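Local coordinates for Rnh (Ribonuclease H) (Chlorobaculum tepidum, PDB 3H08), which probably acts as a magnesium-dependent endonuclease that cuts the RNA strand of RNA-DNA hybrids, at residues Ala24-Gly29 and Glu57-Pro62. The protein carries 3 engineered substitutions. Sequence-based numbering, arbitrary orientation.
Sequences ALLMYG and EALKEP
L26 faces A58 and L59 in the RNase H fold, joining the second strand of the mixed five-stranded sheet to the loop between helix 44-57 and strand 64-69. The backbones stay well apart, with the CA atoms of L26 and A58 8.4 Å from each other, and the link is purely apolar and small, 109 Å² summed over both sides. Strand alternation assigns the faces. A24 starts the segment on the same side as L26, but its CB packs on I35 of the neighbouring strand 31-39. L25 lies on the opposite face, against Y130 and R133 of helix 129-144. L26 then returns to the loop side, and its backbone is paired with K33. Its CB already points at the loop; with CG anti to the carbonyl carbon and beside the backbone N (chi1 -72°), the CD2 branch makes both close contacts. M27 drops back to Y130, and Y28 lies on I5 of strand 4-13, which also receives L59. A58 presents CB to L26 directly, whereas the CB of L59 is turned across the approach and only its CD2 branch closes in. The magnesium ion is about 14 Å from the L26 side chain, so the contact is remote from the metal. L26 CD2 sits 4.0 Å from A58 CB and 3.7 Å from L59 CD2, with about 102° between the two directions.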
# COMPACT_ATOMS: atom_id res chain seq x y z
N ALA A 24 -3.59 -5.09 4.90
CA ALA A 24 -2.16 -5.09 5.21
C ALA A 24 -1.91 -6.00 6.40
O ALA A 24 -2.69 -6.04 7.35
CB ALA A 24 -1.65 -3.67 5.49
N LEU A 25 -0.79 -6.69 6.35
CA LEU A 25 -0.30 -7.55 7.40
C LEU A 25 1.07 -7.01 7.79
O LEU A 25 1.96 -6.86 6.93
CB LEU A 25 -0.18 -8.98 6.88
CG LEU A 25 0.36 -10.04 7.79
CD1 LEU A 25 -0.31 -9.99 9.08
CD2 LEU A 25 0.17 -11.39 7.10
N LEU A 26 1.18 -6.63 9.06
CA LEU A 26 2.41 -6.09 9.63
C LEU A 26 3.04 -7.17 10.48
O LEU A 26 2.37 -7.80 11.29
CB LEU A 26 2.11 -4.86 10.51
CG LEU A 26 1.73 -3.59 9.77
CD1 LEU A 26 0.29 -3.58 9.42
CD2 LEU A 26 2.09 -2.38 10.58
N MET A 27 4.33 -7.39 10.29
CA MET A 27 5.05 -8.47 10.95
C MET A 27 6.32 -7.97 11.63
O MET A 27 7.12 -7.26 11.05
CB MET A 27 5.41 -9.51 9.89
CG MET A 27 6.26 -10.58 10.37
SD MET A 27 6.66 -11.63 8.97
CE MET A 27 5.05 -12.20 8.51
N TYR A 28 6.51 -8.38 12.88
CA TYR A 28 7.75 -8.14 13.61
C TYR A 28 8.05 -9.41 14.43
O TYR A 28 7.43 -9.66 15.46
CB TYR A 28 7.57 -6.92 14.49
CG TYR A 28 8.77 -6.58 15.32
CD1 TYR A 28 9.99 -6.23 14.73
CD2 TYR A 28 8.70 -6.58 16.71
CE1 TYR A 28 11.09 -5.94 15.51
CE2 TYR A 28 9.77 -6.28 17.49
CZ TYR A 28 10.96 -5.95 16.90
OH TYR A 28 12.03 -5.66 17.71
N GLY A 29 8.99 -10.21 13.94
CA GLY A 29 9.22 -11.55 14.47
C GLY A 29 7.96 -12.38 14.47
O GLY A 29 7.26 -12.50 13.44
N GLU A 57 0.59 3.82 8.28
CA GLU A 57 -0.09 4.57 9.34
C GLU A 57 -0.28 3.74 10.61
O GLU A 57 -0.43 4.30 11.70
CB GLU A 57 -1.42 5.09 8.86
CG GLU A 57 -1.30 6.27 7.95
CD GLU A 57 -2.62 6.86 7.47
OE1 GLU A 57 -3.68 6.23 7.61
OE2 GLU A 57 -2.58 8.01 6.96
N ALA A 58 -0.27 2.41 10.47
CA ALA A 58 -0.48 1.49 11.61
C ALA A 58 0.76 1.34 12.48
O ALA A 58 0.69 0.83 13.59
CB ALA A 58 -0.92 0.15 11.12
N LEU A 59 1.89 1.82 12.01
CA LEU A 59 3.09 1.80 12.81
C LEU A 59 3.01 2.87 13.92
O LEU A 59 2.68 4.02 13.65
CB LEU A 59 4.29 2.06 11.93
CG LEU A 59 4.54 1.05 10.83
CD1 LEU A 59 5.50 1.61 9.83
CD2 LEU A 59 5.04 -0.22 11.36
N LYS A 60 3.33 2.49 15.15
CA LYS A 60 3.18 3.38 16.28
C LYS A 60 4.37 4.33 16.46
O LYS A 60 4.24 5.38 17.09
CB LYS A 60 3.04 2.55 17.56
CG LYS A 60 1.96 1.50 17.51
CD LYS A 60 1.95 0.69 18.80
CE LYS A 60 1.35 -0.68 18.62
NZ LYS A 60 0.96 -1.25 19.96
N GLU A 61 5.54 3.90 15.98
CA GLU A 61 6.75 4.68 16.08
C GLU A 61 7.50 4.63 14.75
O GLU A 61 7.24 3.77 13.94
CB GLU A 61 7.61 4.17 17.24
CG GLU A 61 8.23 2.81 17.05
CD GLU A 61 7.38 1.64 17.61
OE1 GLU A 61 6.83 1.76 18.73
OE2 GLU A 61 7.30 0.59 16.93
N PRO A 62 8.40 5.60 14.52
CA PRO A 62 9.24 5.53 13.31
C PRO A 62 9.95 4.18 13.21
O PRO A 62 10.48 3.69 14.22
CB PRO A 62 10.25 6.66 13.52
CG PRO A 62 9.48 7.64 14.28
CD PRO A 62 8.68 6.81 15.27